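Local atomic coordinates of HMG-CoA Lyase (Bacillus subtilis subsp. subtilis, PDB entry 1YDO), a protein that is named as an HMG-CoA lyase, belongs to the HMGL-like family, folds as a TIM barrel and forms an assembly of two subunits. Residues A[1-6]-A[218-223]; A[7-12]-A[257-262]; A[36-39]-A[44-47]; A[194-199]-A[225-230]. All coordinates share one frame; numbering follows the deposited sequence.

From the N terminus, the chain enters with 1-6, which contact 1 pins to helix 215-225, and runs into strand 8-11, which contact 2 ties to helix 252-261. Contact 2 opens inside the loop of contact 1 and closes after it, so they cross. Contact 3, joining helix 27-38 to strand 44-49, nests inside both. Contact 4 opens at 194-199, within the loop of contact 1, and closes just after it at 225-230; it crosses contact 1 but nests inside contact 2. Strand 8-11 lies between 229-232 and 44-49 in the barrel, and contacts 2, 3 and 4 each reach one of these strands or the turn before it; L223 packs on L259 between contacts 1 and 2.

Contact 1 (A[1-6]-A[218-223]); sequences MPYPKK and NMVTAL
Y3 and P4, in the segment that leads into the first strand of the TIM barrel, lie against V220 and L223 on helix 215-225 of the barrel's outer layer. The bond to the CB of Y3 does not aim at the helix; the ring gets there because CG stands anti to the carbonyl carbon (chi1 -63°), which swings the far end of the phenol inward. Its CD2 edge meets L223 CB at 4.1 Å, close to the ring plane. Farther out, OH of Y3 lies 3.8 Å from V220 CG1. Tyrosine suits this partly exposed place, since its long flat ring reaches two residues three apart, about one helical turn. Y3 also packs on E189 of the second subunit, and V220 touches P185 there, so the N-terminal segment lies at the subunit interface. P4 differs in that the first bond of its side chain heads for the helix, and its compact ring crosses the L223 side chain at about a right angle. Its CG rests 3.7 Å from L223 CD2, while P4 CD approaches the backbone atom L223 O at 3.5 Å.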
# COMPACT_ATOMS: atom_id res chain seq x y z
N MSE A 1 9.66 -11.80 -17.75
CA MSE A 1 8.50 -10.87 -17.95
C MSE A 1 7.26 -11.27 -17.16
O MSE A 1 6.80 -10.52 -16.30
CB MSE A 1 8.13 -10.80 -19.43
CG MSE A 1 6.91 -9.93 -19.67
SE MSE A 1 7.31 -8.07 -19.32
CE MSE A 1 6.75 -7.92 -17.46
N PRO A 2 6.68 -12.44 -17.45
CA PRO A 2 5.48 -12.89 -16.73
C PRO A 2 5.75 -13.18 -15.25
O PRO A 2 6.76 -13.79 -14.89
CB PRO A 2 5.07 -14.14 -17.50
CG PRO A 2 6.39 -14.70 -17.92
CD PRO A 2 7.13 -13.47 -18.40
N TYR A 3 4.84 -12.73 -14.39
CA TYR A 3 4.99 -12.95 -12.96
C TYR A 3 5.17 -14.43 -12.65
O TYR A 3 4.56 -15.29 -13.29
CB TYR A 3 3.77 -12.41 -12.20
CG TYR A 3 3.58 -10.91 -12.34
CD1 TYR A 3 2.55 -10.40 -13.12
CD2 TYR A 3 4.44 -10.02 -11.71
CE1 TYR A 3 2.38 -9.02 -13.27
CE2 TYR A 3 4.28 -8.64 -11.85
CZ TYR A 3 3.25 -8.14 -12.63
OH TYR A 3 3.08 -6.78 -12.77
N PRO A 4 6.00 -14.75 -11.65
CA PRO A 4 6.26 -16.13 -11.25
C PRO A 4 5.00 -16.87 -10.85
O PRO A 4 4.00 -16.25 -10.51
CB PRO A 4 7.23 -15.96 -10.09
CG PRO A 4 6.85 -14.63 -9.53
CD PRO A 4 6.71 -13.81 -10.77
N LYS A 5 5.04 -18.20 -10.90
CA LYS A 5 3.88 -19.02 -10.56
C LYS A 5 3.73 -19.22 -9.06
O LYS A 5 2.61 -19.30 -8.55
CB LYS A 5 3.97 -20.38 -11.25
CG LYS A 5 3.75 -20.36 -12.76
CD LYS A 5 2.31 -20.00 -13.11
CE LYS A 5 2.08 -19.95 -14.61
NZ LYS A 5 0.65 -19.65 -14.90
N LYS A 6 4.85 -19.31 -8.36
CA LYS A 6 4.82 -19.53 -6.93
C LYS A 6 5.85 -18.65 -6.23
O LYS A 6 6.96 -18.43 -6.73
CB LYS A 6 5.08 -21.02 -6.63
CG LYS A 6 4.44 -21.53 -5.35
CD LYS A 6 5.19 -21.06 -4.12
CE LYS A 6 4.56 -21.59 -2.83
NZ LYS A 6 5.41 -21.31 -1.63
N ASN A 218 6.66 -1.84 -4.06
CA ASN A 218 8.02 -2.29 -4.27
C ASN A 218 8.01 -3.78 -4.54
O ASN A 218 8.82 -4.30 -5.30
CB ASN A 218 8.89 -1.99 -3.05
CG ASN A 218 9.01 -0.50 -2.78
OD1 ASN A 218 9.14 0.30 -3.71
ND2 ASN A 218 8.96 -0.12 -1.51
N MSE A 219 7.08 -4.49 -3.93
CA MSE A 219 7.03 -5.92 -4.12
C MSE A 219 6.73 -6.29 -5.57
O MSE A 219 7.29 -7.24 -6.09
CB MSE A 219 5.97 -6.51 -3.24
CG MSE A 219 6.20 -7.93 -2.95
SE MSE A 219 5.20 -8.28 -1.39
CE MSE A 219 6.16 -7.17 -0.10
N VAL A 220 5.84 -5.53 -6.20
CA VAL A 220 5.50 -5.81 -7.57
C VAL A 220 6.74 -5.68 -8.44
O VAL A 220 7.02 -6.56 -9.24
CB VAL A 220 4.42 -4.85 -8.09
CG1 VAL A 220 4.26 -5.00 -9.59
CG2 VAL A 220 3.10 -5.14 -7.39
N THR A 221 7.47 -4.59 -8.26
CA THR A 221 8.70 -4.38 -9.02
C THR A 221 9.64 -5.57 -8.82
O THR A 221 10.21 -6.09 -9.77
CB THR A 221 9.41 -3.10 -8.57
OG1 THR A 221 8.54 -1.99 -8.77
CG2 THR A 221 10.68 -2.88 -9.37
N ALA A 222 9.79 -6.01 -7.57
CA ALA A 222 10.63 -7.14 -7.27
C ALA A 222 10.08 -8.40 -7.96
O ALA A 222 10.82 -9.15 -8.58
CB ALA A 222 10.72 -7.35 -5.77
N LEU A 223 8.78 -8.64 -7.84
CA LEU A 223 8.20 -9.81 -8.48
C LEU A 223 8.55 -9.83 -9.96
O LEU A 223 8.70 -10.90 -10.55
CB LEU A 223 6.68 -9.81 -8.33
CG LEU A 223 6.16 -10.43 -7.05
CD1 LEU A 223 4.70 -10.10 -6.93
CD2 LEU A 223 6.39 -11.93 -7.05

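Contact 2 (A[7-12]-A[257-262]); sequences VTIKEV and YMLEQM
In this TIM barrel the first strand, 8-11, is covered on its outer side by helix 252-261, and L259 is the residue of 257-262 that reaches V7 and I9. V7 and I9 are two residues apart, so in the extended chain both turn toward the helix, whereas T8 between them turns away and packs on V229 of the neighbouring strand. L259 points back at the strand, and one methyl does the touching: its CD1 lies 4.0 Å from I9 CG2 and 4.4 Å from V7 CG1. The side chains of I9 and L259 run past each other in opposite directions and meet methyl to methyl. In I9 the CG1 branch sits between the backbone N and the carbonyl carbon (chi1 71°), which places CG2 anti to the carbonyl carbon, on the side of L259. Neighbouring residues extend the apolar layer: L42 packs on I9, and L223 on both V7 and L259. Beta-branched I9 suits the strand, and V7 the extended residue just before it, while the flexible leucine suits the helix that must meet both. With no hydrogen bond across it, this buried contact rests on shape and exclusion of water, and its fit is not fixed by directional bonds.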
# COMPACT_ATOMS: atom_id res chain seq x y z
N VAL A 7 5.46 -18.12 -5.07
CA VAL A 7 6.33 -17.26 -4.30
C VAL A 7 6.25 -17.58 -2.83
O VAL A 7 5.16 -17.56 -2.26
CB VAL A 7 5.97 -15.80 -4.49
CG1 VAL A 7 6.59 -14.96 -3.39
CG2 VAL A 7 6.48 -15.33 -5.85
N THR A 8 7.39 -17.87 -2.23
CA THR A 8 7.45 -18.19 -0.81
C THR A 8 7.57 -16.96 0.08
O THR A 8 8.51 -16.18 -0.05
CB THR A 8 8.62 -19.14 -0.52
OG1 THR A 8 9.62 -18.98 -1.53
CG2 THR A 8 8.14 -20.59 -0.53
N ILE A 9 6.61 -16.81 0.99
CA ILE A 9 6.59 -15.70 1.92
C ILE A 9 6.96 -16.18 3.32
O ILE A 9 6.45 -17.20 3.79
CB ILE A 9 5.21 -15.03 2.02
CG1 ILE A 9 4.26 -15.96 2.73
CG2 ILE A 9 4.66 -14.70 0.64
CD1 ILE A 9 3.14 -15.22 3.36
N LYS A 10 7.82 -15.43 4.00
CA LYS A 10 8.26 -15.79 5.34
C LYS A 10 7.68 -14.89 6.43
O LYS A 10 7.79 -13.67 6.36
CB LYS A 10 9.79 -15.78 5.37
CG LYS A 10 10.39 -16.67 4.30
CD LYS A 10 11.86 -16.98 4.55
CE LYS A 10 12.36 -18.03 3.58
NZ LYS A 10 13.80 -18.34 3.83
N GLU A 11 7.07 -15.50 7.43
CA GLU A 11 6.48 -14.76 8.54
C GLU A 11 7.54 -14.40 9.58
O GLU A 11 8.30 -15.27 10.01
CB GLU A 11 5.40 -15.61 9.22
CG GLU A 11 4.80 -14.96 10.44
CD GLU A 11 4.06 -13.67 10.11
OE1 GLU A 11 4.08 -12.75 10.95
OE2 GLU A 11 3.45 -13.58 9.02
N VAL A 12 7.60 -13.13 9.98
CA VAL A 12 8.56 -12.70 11.00
C VAL A 12 7.86 -11.90 12.09
O VAL A 12 8.51 -11.18 12.86
CB VAL A 12 9.71 -11.82 10.42
CG1 VAL A 12 10.54 -12.63 9.46
CG2 VAL A 12 9.14 -10.58 9.74
N TYR A 257 -2.75 -11.80 0.03
CA TYR A 257 -3.93 -11.50 -0.75
C TYR A 257 -3.59 -11.05 -2.15
O TYR A 257 -4.00 -11.66 -3.13
CB TYR A 257 -4.78 -10.43 -0.07
CG TYR A 257 -5.88 -9.86 -0.95
CD1 TYR A 257 -5.66 -8.75 -1.77
CD2 TYR A 257 -7.14 -10.45 -0.98
CE1 TYR A 257 -6.66 -8.25 -2.61
CE2 TYR A 257 -8.15 -9.96 -1.82
CZ TYR A 257 -7.91 -8.86 -2.63
OH TYR A 257 -8.90 -8.38 -3.46
N MSE A 258 -2.85 -9.96 -2.24
CA MSE A 258 -2.52 -9.44 -3.55
C MSE A 258 -1.90 -10.49 -4.45
O MSE A 258 -2.20 -10.55 -5.64
CB MSE A 258 -1.58 -8.26 -3.42
CG MSE A 258 -1.28 -7.65 -4.76
SE MSE A 258 0.15 -6.41 -4.60
CE MSE A 258 1.55 -7.65 -4.09
N LEU A 259 -1.02 -11.30 -3.89
CA LEU A 259 -0.37 -12.34 -4.67
C LEU A 259 -1.40 -13.32 -5.20
O LEU A 259 -1.30 -13.78 -6.32
CB LEU A 259 0.67 -13.06 -3.82
CG LEU A 259 1.94 -12.25 -3.53
CD1 LEU A 259 2.75 -12.94 -2.45
CD2 LEU A 259 2.75 -12.09 -4.80
N GLU A 260 -2.40 -13.63 -4.39
CA GLU A 260 -3.43 -14.57 -4.81
C GLU A 260 -4.23 -14.05 -5.98
O GLU A 260 -4.45 -14.75 -6.96
CB GLU A 260 -4.37 -14.90 -3.65
CG GLU A 260 -3.79 -15.86 -2.64
CD GLU A 260 -3.37 -17.19 -3.26
OE1 GLU A 260 -4.23 -17.83 -3.90
OE2 GLU A 260 -2.19 -17.57 -3.12
N GLN A 261 -4.67 -12.81 -5.88
CA GLN A 261 -5.44 -12.21 -6.95
C GLN A 261 -4.63 -12.21 -8.24
O GLN A 261 -5.19 -12.24 -9.33
CB GLN A 261 -5.81 -10.79 -6.59
CG GLN A 261 -6.50 -10.68 -5.26
CD GLN A 261 -7.71 -11.57 -5.19
OE1 GLN A 261 -8.66 -11.42 -5.97
NE2 GLN A 261 -7.70 -12.52 -4.26
N MSE A 262 -3.31 -12.17 -8.12
CA MSE A 262 -2.45 -12.16 -9.28
C MSE A 262 -2.20 -13.56 -9.80
O MSE A 262 -1.40 -13.75 -10.72
CB MSE A 262 -1.11 -11.49 -8.97
CG MSE A 262 -1.17 -9.99 -8.75
SE MSE A 262 0.57 -9.23 -8.27
CE MSE A 262 1.41 -9.38 -10.01

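Contact 3 (A[36-39]-A[44-47]); sequences QLSR and YIEI
I45 reaches from strand 44-49 to L37 and S38 at the end of helix 27-38, in the helix-to-strand turn of a beta/alpha (TIM) barrel, where the chain leaves the outer helical layer and returns to the inner sheet. I45 buries the most surface of the three. Its CG1 stands anti to the carbonyl carbon (chi1 -54°) and the branch is extended beyond it (chi2 -178°), so the terminal methyl CD1 is carried out from the strand to the helix. There CD1 lies 3.8 Å from L37 CB, touching the base of the leucine side chain and not its tips. L37 itself faces the strand and also packs on A276 of helix 270-284, so this leucine bridges strand 44-49 and helix 270-284. S38 adds little area. Its OG is held by polar partners, I34 O one turn back in the helix and the hydroxyl of Y77 on strand 76-80; a small serine suits a place where a hydroxyl must serve these two while an isoleucine methyl lies alongside. An isoleucine in turn suits the strand, being beta-branched and long enough for its end to reach the helix. Its neighbours Y44 and E46 point from the other face of the strand, E46 to a salt bridge with R15, and backbone bonds from I45 to T76 and A78 anchor the strand on one flank, as Y44 and E46 do to E11 on the other. The methyl CD1 of I45 ends beside the backbone of the helix, 3.7 Å from S38 N.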
# COMPACT_ATOMS: atom_id res chain seq x y z
N GLN A 36 -1.31 -21.07 15.87
CA GLN A 36 -2.25 -20.75 14.81
C GLN A 36 -1.44 -20.58 13.52
O GLN A 36 -1.71 -21.23 12.50
CB GLN A 36 -2.96 -19.44 15.14
CG GLN A 36 -3.63 -19.44 16.50
CD GLN A 36 -4.30 -18.12 16.82
OE1 GLN A 36 -4.91 -17.49 15.95
NE2 GLN A 36 -4.22 -17.69 18.08
N LEU A 37 -0.43 -19.73 13.57
CA LEU A 37 0.41 -19.49 12.42
C LEU A 37 0.93 -20.78 11.79
O LEU A 37 0.79 -20.98 10.59
CB LEU A 37 1.56 -18.59 12.81
CG LEU A 37 1.38 -17.09 12.57
CD1 LEU A 37 -0.05 -16.65 12.82
CD2 LEU A 37 2.34 -16.38 13.47
N SER A 38 1.52 -21.66 12.61
CA SER A 38 2.05 -22.94 12.14
C SER A 38 1.07 -23.67 11.24
O SER A 38 1.44 -24.18 10.19
CB SER A 38 2.39 -23.85 13.32
OG SER A 38 3.37 -23.27 14.16
N ARG A 39 -0.19 -23.72 11.65
CA ARG A 39 -1.18 -24.40 10.83
C ARG A 39 -1.99 -23.40 10.03
O ARG A 39 -3.22 -23.43 10.01
CB ARG A 39 -2.09 -25.28 11.70
CG ARG A 39 -2.90 -24.55 12.75
CD ARG A 39 -3.68 -25.57 13.59
NE ARG A 39 -2.80 -26.40 14.42
CZ ARG A 39 -2.31 -26.05 15.61
NH1 ARG A 39 -1.52 -26.88 16.27
NH2 ARG A 39 -2.64 -24.88 16.15
N TYR A 44 7.41 -21.06 6.91
CA TYR A 44 8.58 -20.48 7.56
C TYR A 44 8.12 -19.46 8.59
O TYR A 44 7.31 -18.60 8.29
CB TYR A 44 9.46 -19.82 6.51
CG TYR A 44 10.74 -19.26 7.05
CD1 TYR A 44 10.76 -18.04 7.72
CD2 TYR A 44 11.95 -19.92 6.82
CE1 TYR A 44 11.96 -17.49 8.15
CE2 TYR A 44 13.15 -19.37 7.24
CZ TYR A 44 13.15 -18.14 7.90
OH TYR A 44 14.34 -17.56 8.27
N ILE A 45 8.66 -19.55 9.80
CA ILE A 45 8.26 -18.64 10.87
C ILE A 45 9.38 -18.35 11.85
O ILE A 45 9.86 -19.26 12.51
CB ILE A 45 7.14 -19.24 11.70
CG1 ILE A 45 5.98 -19.66 10.81
CG2 ILE A 45 6.71 -18.25 12.74
CD1 ILE A 45 4.82 -20.22 11.61
N GLU A 46 9.80 -17.09 11.97
CA GLU A 46 10.83 -16.78 12.96
C GLU A 46 10.14 -16.70 14.32
O GLU A 46 9.64 -15.65 14.70
CB GLU A 46 11.48 -15.45 12.69
CG GLU A 46 12.34 -15.44 11.48
CD GLU A 46 13.29 -14.26 11.47
OE1 GLU A 46 13.98 -14.04 10.44
OE2 GLU A 46 13.36 -13.53 12.49
N ILE A 47 10.10 -17.81 15.05
CA ILE A 47 9.43 -17.84 16.33
C ILE A 47 9.94 -16.83 17.35
O ILE A 47 9.16 -16.32 18.16
CB ILE A 47 9.51 -19.22 16.96
CG1 ILE A 47 10.98 -19.60 17.16
CG2 ILE A 47 8.82 -20.24 16.07
CD1 ILE A 47 11.17 -20.90 17.90

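Contact 4 (A[194-199]-A[225-230]); sequences ALLARF and MGITVF
L196, near the end of helix 185-196, meets M225 (a selenomethionine) and I227 where helix 215-225 turns into strand 229-232, so the contact joins two neighbouring helices of the TIM barrel's outer layer. Along 194-199, L195 packs on I160 of helix 156-169. L196 then turns to the second segment. Its CG is anti to the carbonyl carbon (chi1 -73°), and the two methyls spread over the turn: CD1 lies 3.7 Å from M225 CB and 3.8 Å from I227 CD1, while L196 CD2 also reaches I227 CD1 at 4.1 Å. The M225 chain bends back at chi2 and chi3, bringing its CE to 4.0 Å from L196 CD1, so this one methyl is met by both the root and the end of the M225 side chain. I227 does not point straight at L196; only its terminal methyl bends over. Between the two, the phi of G226, 127°, would bring a CB into collision with the preceding carbonyl oxygen, so the backbone itself calls for glycine. Farther on, R198 and F199 turn to helix 156-169, and F199 N is bonded to L195 O. Mostly apolar groups meet across these segments, yet L196 CD1 also lies against a backbone carbonyl, 3.3 Å from M225 O; a methyl cannot bond to that oxygen as an N-H would, so the leucine packs on the turn without satisfying its polar backbone.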
# COMPACT_ATOMS: atom_id res chain seq x y z
N ALA A 194 21.44 -4.46 -10.13
CA ALA A 194 22.87 -4.59 -9.85
C ALA A 194 23.18 -5.84 -9.05
O ALA A 194 24.23 -6.45 -9.22
CB ALA A 194 23.36 -3.35 -9.10
N LEU A 195 22.26 -6.22 -8.16
CA LEU A 195 22.45 -7.42 -7.35
C LEU A 195 22.18 -8.69 -8.14
O LEU A 195 23.04 -9.56 -8.25
CB LEU A 195 21.55 -7.38 -6.11
CG LEU A 195 22.01 -6.49 -4.94
CD1 LEU A 195 20.86 -6.32 -3.97
CD2 LEU A 195 23.22 -7.09 -4.24
N LEU A 196 20.98 -8.79 -8.72
CA LEU A 196 20.63 -9.98 -9.48
C LEU A 196 21.64 -10.34 -10.55
O LEU A 196 21.67 -11.48 -11.04
CB LEU A 196 19.24 -9.83 -10.11
CG LEU A 196 18.08 -9.92 -9.13
CD1 LEU A 196 16.77 -9.68 -9.87
CD2 LEU A 196 18.08 -11.27 -8.45
N ALA A 197 22.48 -9.38 -10.92
CA ALA A 197 23.48 -9.61 -11.93
C ALA A 197 24.77 -10.17 -11.32
O ALA A 197 25.84 -10.06 -11.92
CB ALA A 197 23.77 -8.32 -12.68
N ARG A 198 24.67 -10.79 -10.15
CA ARG A 198 25.87 -11.34 -9.51
C ARG A 198 25.55 -12.50 -8.59
O ARG A 198 26.39 -13.37 -8.36
CB ARG A 198 26.57 -10.24 -8.71
CG ARG A 198 28.07 -10.46 -8.55
CD ARG A 198 28.77 -9.16 -8.22
NE ARG A 198 28.16 -8.04 -8.94
CZ ARG A 198 28.67 -6.81 -9.00
NH1 ARG A 198 29.82 -6.54 -8.38
NH2 ARG A 198 28.03 -5.86 -9.66
N PHE A 199 24.34 -12.52 -8.07
CA PHE A 199 23.93 -13.57 -7.16
C PHE A 199 22.65 -14.15 -7.71
O PHE A 199 21.89 -13.45 -8.36
CB PHE A 199 23.68 -12.98 -5.78
CG PHE A 199 24.74 -12.01 -5.35
CD1 PHE A 199 25.91 -12.45 -4.74
CD2 PHE A 199 24.56 -10.64 -5.56
CE1 PHE A 199 26.90 -11.54 -4.35
CE2 PHE A 199 25.54 -9.73 -5.17
CZ PHE A 199 26.71 -10.18 -4.57
N MSE A 225 11.35 -8.52 -11.23
CA MSE A 225 12.77 -8.74 -11.39
C MSE A 225 13.14 -10.21 -11.22
O MSE A 225 14.18 -10.63 -11.71
CB MSE A 225 13.57 -7.91 -10.39
CG MSE A 225 13.42 -6.40 -10.55
SE MSE A 225 14.02 -5.77 -12.31
CE MSE A 225 15.76 -6.65 -12.27
N GLY A 226 12.30 -10.96 -10.50
CA GLY A 226 12.58 -12.38 -10.28
C GLY A 226 12.57 -12.87 -8.84
O GLY A 226 12.47 -14.07 -8.59
N ILE A 227 12.70 -11.96 -7.88
CA ILE A 227 12.70 -12.36 -6.47
C ILE A 227 11.40 -13.12 -6.21
O ILE A 227 10.35 -12.75 -6.73
CB ILE A 227 12.76 -11.11 -5.54
CG1 ILE A 227 14.18 -10.57 -5.45
CG2 ILE A 227 12.30 -11.48 -4.15
CD1 ILE A 227 14.65 -9.90 -6.68
N THR A 228 11.46 -14.17 -5.41
CA THR A 228 10.27 -14.96 -5.12
C THR A 228 10.14 -15.24 -3.63
O THR A 228 9.34 -16.06 -3.20
CB THR A 228 10.29 -16.30 -5.90
OG1 THR A 228 11.45 -17.07 -5.52
CG2 THR A 228 10.34 -16.05 -7.42
N VAL A 229 10.94 -14.53 -2.85
CA VAL A 229 10.92 -14.69 -1.41
C VAL A 229 10.63 -13.35 -0.74
O VAL A 229 11.36 -12.37 -0.92
CB VAL A 229 12.28 -15.20 -0.90
CG1 VAL A 229 12.22 -15.52 0.58
CG2 VAL A 229 12.69 -16.42 -1.70
N PHE A 230 9.56 -13.30 0.04
CA PHE A 230 9.23 -12.06 0.70
C PHE A 230 8.88 -12.25 2.15
O PHE A 230 8.18 -13.19 2.51
CB PHE A 230 8.08 -11.39 -0.04
CG PHE A 230 8.45 -10.93 -1.42
CD1 PHE A 230 9.08 -9.70 -1.61
CD2 PHE A 230 8.20 -11.74 -2.52
CE1 PHE A 230 9.45 -9.27 -2.89
CE2 PHE A 230 8.56 -11.32 -3.80
CZ PHE A 230 9.18 -10.08 -3.99